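Local coordinates for NADPH-flavin oxidoreductase (Vibrio harveyi, PDB 1BKJ), which catalyses the NADPH-dependent reduction of FMN to FMNH2, supplying reduced flavin to luciferase for bioluminescence, at residues A33-V46 / I103-C115. Sequence-based numbering, arbitrary orientation.
Sequences AGLAASSSSMLQVV and IGAVDSGIMAQNC. With FMN (flavin mononucleotide), chain F; PO4 (phosphate ion), chain E.
One wall of the FMN pocket at the dimer interface of this nitroreductase-family enzyme is built where the serine-rich loop Ser38–Ser41 meets segment 103-115 of helix 98-121. Asp107 grips the loop with both carboxylate oxygens, each used on its syn side: OD2 takes the backbone N of Ser40 at 2.9 Å, nearly straight at 164°, while OD1 takes Ser40 OG at 2.8 Å. The serine hydroxyl reaches OD1 because chi1 of -58° sets OG beside its own backbone N, and a short carboxylate suits this spot, since its two oxygens can take the N-H and the hydroxyl of one serine together. A water is the second donor to Asp107 OD2 and also joins Ser39 OG and Val45 N. Fixed in this way, the loop offers Ser39 N to the flavin's ribityl O3' at 3.1 Å, while Ile110 CD1 packs against the ring methyl C8M at 3.6 Å.

Farther along, Gly34 lets the helices come close, its bare CA lying 3.6 Å from Cys115 SG. Met111, extended to SD and then bent at chi3 (-89°), lays CG against Gly34 O and slides SD past Val46 CG1 at 3.7 Å. Asn114 ND2 donates to Ala33 O at 3.0 Å, a bent bond at the C-terminal end of helix 24-35; Asn114 OD1 accepts from Gln113 NE2 of the second subunit. On the pocket side, that subunit contributes Arg15, Lys167 and Arg169 to FMN, whereas within the chain Ser108 packs on strand 149-158 and Val46, opening edge strand 46-50, touches Phe79 of adjacent strand 75-82.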
loop_
_atom_site.group_PDB
_atom_site.type_symbol
_atom_site.label_atom_id
_atom_site.label_comp_id
_atom_site.label_asym_id
_atom_site.label_seq_id
_atom_site.Cartn_x
_atom_site.Cartn_y
_atom_site.Cartn_z
ATOM N N ALA A 33 -15.269 -0.408 3.455
ATOM C CA ALA A 33 -14.514 0.447 2.545
ATOM C C ALA A 33 -13.138 -0.181 2.285
ATOM O O ALA A 33 -12.666 -0.206 1.144
ATOM C CB ALA A 33 -14.357 1.825 3.132
ATOM N N GLY A 34 -12.543 -0.743 3.342
ATOM C CA GLY A 34 -11.267 -1.413 3.236
ATOM C C GLY A 34 -11.395 -2.669 2.385
ATOM O O GLY A 34 -10.574 -2.887 1.486
ATOM N N LEU A 35 -12.464 -3.444 2.602
ATOM C CA LEU A 35 -12.698 -4.678 1.853
ATOM C C LEU A 35 -12.924 -4.460 0.359
ATOM O O LEU A 35 -12.543 -5.301 -0.443
ATOM C CB LEU A 35 -13.855 -5.475 2.455
ATOM C CG LEU A 35 -13.621 -6.124 3.817
ATOM C CD1 LEU A 35 -14.919 -6.738 4.266
ATOM C CD2 LEU A 35 -12.535 -7.172 3.754
ATOM N N ALA A 36 -13.439 -3.285 0.001
ATOM C CA ALA A 36 -13.703 -2.897 -1.386
ATOM C C ALA A 36 -12.428 -2.566 -2.194
ATOM O O ALA A 36 -12.507 -2.299 -3.400
ATOM C CB ALA A 36 -14.685 -1.709 -1.425
ATOM N N ALA A 37 -11.263 -2.593 -1.536
ATOM C CA ALA A 37 -9.978 -2.310 -2.196
ATOM C C ALA A 37 -9.579 -3.418 -3.180
ATOM O O ALA A 37 -9.986 -4.570 -3.011
ATOM C CB ALA A 37 -8.886 -2.154 -1.151
ATOM N N SER A 38 -8.788 -3.064 -4.201
ATOM C CA SER A 38 -8.276 -4.036 -5.179
ATOM C C SER A 38 -7.398 -5.042 -4.434
ATOM O O SER A 38 -6.774 -4.695 -3.428
ATOM C CB SER A 38 -7.417 -3.339 -6.237
ATOM O OG SER A 38 -8.184 -2.505 -7.074
ATOM N N SER A 39 -7.315 -6.259 -4.953
ATOM C CA SER A 39 -6.529 -7.310 -4.325
ATOM C C SER A 39 -5.742 -8.049 -5.411
ATOM O O SER A 39 -6.326 -8.445 -6.428
ATOM C CB SER A 39 -7.470 -8.257 -3.575
ATOM O OG SER A 39 -6.777 -9.396 -3.096
ATOM N N SER A 40 -4.429 -8.217 -5.204
ATOM C CA SER A 40 -3.556 -8.907 -6.165
ATOM C C SER A 40 -3.998 -10.341 -6.357
ATOM O O SER A 40 -4.062 -11.090 -5.387
ATOM C CB SER A 40 -2.097 -8.903 -5.704
ATOM O OG SER A 40 -1.602 -7.600 -5.498
ATOM N N SER A 41 -4.375 -10.674 -7.597
ATOM C CA SER A 41 -4.857 -12.011 -8.021
ATOM C C SER A 41 -6.053 -12.508 -7.191
ATOM O O SER A 41 -6.314 -13.721 -7.118
ATOM C CB SER A 41 -3.717 -13.057 -8.027
ATOM O OG SER A 41 -2.608 -12.641 -8.793
ATOM N N MET A 42 -6.759 -11.554 -6.565
ATOM C CA MET A 42 -7.910 -11.808 -5.683
ATOM C C MET A 42 -7.520 -12.780 -4.535
ATOM O O MET A 42 -8.352 -13.513 -3.995
ATOM C CB MET A 42 -9.109 -12.311 -6.510
ATOM C CG MET A 42 -10.467 -12.178 -5.867
ATOM S SD MET A 42 -10.808 -10.586 -5.150
ATOM C CE MET A 42 -12.541 -10.752 -4.850
ATOM N N LEU A 43 -6.238 -12.734 -4.150
ATOM C CA LEU A 43 -5.671 -13.595 -3.117
ATOM C C LEU A 43 -6.170 -13.280 -1.721
ATOM O O LEU A 43 -6.235 -14.167 -0.888
ATOM C CB LEU A 43 -4.137 -13.555 -3.159
ATOM C CG LEU A 43 -3.377 -14.155 -4.358
ATOM C CD1 LEU A 43 -1.932 -13.672 -4.399
ATOM C CD2 LEU A 43 -3.436 -15.667 -4.309
ATOM N N GLN A 44 -6.570 -12.021 -1.502
ATOM C CA GLN A 44 -7.089 -11.515 -0.216
ATOM C C GLN A 44 -6.153 -11.906 0.941
ATOM O O GLN A 44 -6.486 -12.722 1.797
ATOM C CB GLN A 44 -8.546 -11.957 -0.025
ATOM C CG GLN A 44 -9.446 -11.352 -1.092
ATOM C CD GLN A 44 -10.878 -11.770 -0.958
ATOM O OE1 GLN A 44 -11.593 -11.289 -0.081
ATOM N NE2 GLN A 44 -11.307 -12.690 -1.807
ATOM N N VAL A 45 -4.965 -11.301 0.920
ATOM C CA VAL A 45 -3.884 -11.599 1.865
ATOM C C VAL A 45 -3.710 -10.713 3.102
ATOM O O VAL A 45 -2.666 -10.763 3.771
ATOM C CB VAL A 45 -2.533 -11.666 1.103
ATOM C CG1 VAL A 45 -2.627 -12.682 0.039
ATOM C CG2 VAL A 45 -2.164 -10.310 0.486
ATOM N N VAL A 46 -4.712 -9.885 3.374
ATOM C CA VAL A 46 -4.663 -8.972 4.513
ATOM C C VAL A 46 -5.626 -9.377 5.630
ATOM O O VAL A 46 -6.754 -9.820 5.376
ATOM C CB VAL A 46 -4.971 -7.509 4.072
ATOM C CG1 VAL A 46 -4.726 -6.518 5.222
ATOM C CG2 VAL A 46 -4.129 -7.128 2.847
ATOM N N ILE A 103 3.483 -8.513 -2.122
ATOM C CA ILE A 103 2.032 -8.447 -2.370
ATOM C C ILE A 103 1.336 -8.093 -1.061
ATOM O O ILE A 103 0.474 -7.222 -1.054
ATOM C CB ILE A 103 1.467 -9.778 -2.974
ATOM C CG1 ILE A 103 1.772 -9.822 -4.468
ATOM C CG2 ILE A 103 -0.073 -9.915 -2.763
ATOM C CD1 ILE A 103 1.426 -11.162 -5.124
ATOM N N GLY A 104 1.754 -8.736 0.033
ATOM C CA GLY A 104 1.192 -8.465 1.348
ATOM C C GLY A 104 1.340 -7.010 1.779
ATOM O O GLY A 104 0.378 -6.419 2.256
ATOM N N ALA A 105 2.517 -6.428 1.550
ATOM C CA ALA A 105 2.799 -5.031 1.891
ATOM C C ALA A 105 2.053 -4.016 1.012
ATOM O O ALA A 105 1.479 -3.053 1.529
ATOM C CB ALA A 105 4.294 -4.778 1.852
ATOM N N VAL A 106 2.043 -4.250 -0.305
ATOM C CA VAL A 106 1.356 -3.376 -1.251
ATOM C C VAL A 106 -0.165 -3.407 -1.000
ATOM O O VAL A 106 -0.789 -2.357 -0.855
ATOM C CB VAL A 106 1.687 -3.781 -2.731
ATOM C CG1 VAL A 106 0.744 -3.111 -3.725
ATOM C CG2 VAL A 106 3.111 -3.385 -3.067
ATOM N N ASP A 107 -0.734 -4.609 -0.916
ATOM C CA ASP A 107 -2.173 -4.779 -0.689
ATOM C C ASP A 107 -2.643 -4.235 0.664
ATOM O O ASP A 107 -3.753 -3.720 0.741
ATOM C CB ASP A 107 -2.592 -6.242 -0.877
ATOM C CG ASP A 107 -2.608 -6.680 -2.349
ATOM O OD1 ASP A 107 -1.945 -6.065 -3.211
ATOM O OD2 ASP A 107 -3.283 -7.683 -2.647
ATOM N N SER A 108 -1.787 -4.295 1.696
ATOM C CA SER A 108 -2.111 -3.766 3.038
ATOM C C SER A 108 -2.220 -2.251 2.986
ATOM O O SER A 108 -3.121 -1.687 3.577
ATOM C CB SER A 108 -1.053 -4.145 4.067
ATOM O OG SER A 108 -1.167 -5.514 4.418
ATOM N N GLY A 109 -1.306 -1.628 2.239
ATOM C CA GLY A 109 -1.295 -0.185 2.051
ATOM C C GLY A 109 -2.542 0.300 1.311
ATOM O O GLY A 109 -3.152 1.292 1.712
ATOM N N ILE A 110 -2.939 -0.413 0.252
ATOM C CA ILE A 110 -4.139 -0.090 -0.537
ATOM C C ILE A 110 -5.389 -0.182 0.360
ATOM O O ILE A 110 -6.177 0.756 0.426
ATOM C CB ILE A 110 -4.302 -1.068 -1.741
ATOM C CG1 ILE A 110 -3.134 -0.899 -2.707
ATOM C CG2 ILE A 110 -5.624 -0.836 -2.493
ATOM C CD1 ILE A 110 -3.041 -1.988 -3.719
ATOM N N MET A 111 -5.534 -1.303 1.062
ATOM C CA MET A 111 -6.675 -1.518 1.949
ATOM C C MET A 111 -6.765 -0.487 3.079
ATOM O O MET A 111 -7.853 0.073 3.323
ATOM C CB MET A 111 -6.643 -2.934 2.533
ATOM C CG MET A 111 -7.812 -3.229 3.423
ATOM S SD MET A 111 -7.826 -4.834 4.097
ATOM C CE MET A 111 -8.701 -5.654 2.837
ATOM N N ALA A 112 -5.632 -0.253 3.751
ATOM C CA ALA A 112 -5.558 0.698 4.857
ATOM C C ALA A 112 -5.894 2.121 4.456
ATOM O O ALA A 112 -6.546 2.838 5.221
ATOM C CB ALA A 112 -4.218 0.644 5.513
ATOM N N GLN A 113 -5.497 2.512 3.244
ATOM C CA GLN A 113 -5.793 3.847 2.765
ATOM C C GLN A 113 -7.279 4.021 2.505
ATOM O O GLN A 113 -7.804 5.104 2.723
ATOM C CB GLN A 113 -4.926 4.228 1.557
ATOM C CG GLN A 113 -5.060 5.684 1.071
ATOM C CD GLN A 113 -4.818 6.752 2.146
ATOM O OE1 GLN A 113 -4.181 6.505 3.166
ATOM N NE2 GLN A 113 -5.314 7.954 1.896
ATOM N N ASN A 114 -7.959 2.943 2.107
ATOM C CA ASN A 114 -9.407 2.985 1.895
ATOM C C ASN A 114 -10.108 3.180 3.250
ATOM O O ASN A 114 -11.001 4.024 3.369
ATOM C CB ASN A 114 -9.898 1.703 1.228
ATOM C CG ASN A 114 -10.105 1.854 -0.267
ATOM O OD1 ASN A 114 -9.686 2.825 -0.885
ATOM N ND2 ASN A 114 -10.774 0.885 -0.852
ATOM N N CYS A 115 -9.615 2.475 4.276
ATOM C CA CYS A 115 -10.137 2.552 5.650
ATOM C C CYS A 115 -9.985 3.963 6.200
ATOM O O CYS A 115 -10.964 4.550 6.670
ATOM C CB CYS A 115 -9.407 1.575 6.573
ATOM S SG CYS A 115 -9.803 -0.156 6.306
HETATM N N1 FMN F . -5.488 -7.123 -12.739
HETATM C C2 FMN F . -5.105 -7.446 -14.015
HETATM O O2 FMN F . -5.911 -7.674 -14.892
HETATM N N3 FMN F . -3.719 -7.515 -14.168
HETATM C C4 FMN F . -2.724 -7.246 -13.215
HETATM O O4 FMN F . -1.536 -7.300 -13.558
HETATM C C4A FMN F . -3.264 -6.979 -11.881
HETATM N N5 FMN F . -2.339 -6.592 -10.901
HETATM C C5A FMN F . -2.751 -6.155 -9.640
HETATM C C6 FMN F . -1.774 -5.773 -8.733
HETATM C C7 FMN F . -2.162 -5.228 -7.512
HETATM C C7M FMN F . -1.090 -4.462 -6.723
HETATM C C8 FMN F . -3.551 -5.210 -7.114
HETATM C C8M FMN F . -4.029 -4.705 -5.780
HETATM C C9 FMN F . -4.544 -5.667 -7.985
HETATM C C9A FMN F . -4.169 -6.098 -9.310
HETATM N N10 FMN F . -5.117 -6.461 -10.327
HETATM C C10 FMN F . -4.672 -6.872 -11.618
HETATM C "C1'" FMN F . -6.466 -6.219 -10.207
HETATM C "C2'" FMN F . -7.393 -7.385 -9.815
HETATM O "O2'" FMN F . -7.050 -8.732 -10.030
HETATM C "C3'" FMN F . -8.463 -7.115 -8.836
HETATM O "O3'" FMN F . -8.251 -6.074 -7.918
HETATM C "C4'" FMN F . -9.434 -8.174 -8.408
HETATM O "O4'" FMN F . -9.456 -9.474 -8.987
HETATM C "C5'" FMN F . -10.551 -7.769 -7.528
HETATM O "O5'" FMN F . -11.429 -7.177 -8.521
HETATM P P FMN F . -11.907 -5.669 -8.549
HETATM O O1P FMN F . -12.783 -5.605 -7.382
HETATM O O2P FMN F . -12.608 -5.582 -9.830
HETATM O O3P FMN F . -10.730 -4.779 -8.452
HETATM P P PO4 E . -4.258 -10.588 -11.589
HETATM O O1 PO4 E . -3.811 -12.028 -11.348
HETATM O O2 PO4 E . -4.548 -9.752 -10.405
HETATM O O3 PO4 E . -2.977 -10.130 -12.225
HETATM O O4 PO4 E . -5.485 -10.883 -12.449
HETATM O O HOH W 1 -12.404 0.575 -3.468
HETATM O O HOH W 2 -6.081 -4.681 -0.566
HETATM O O HOH W 3 -4.937 -9.009 -0.970
#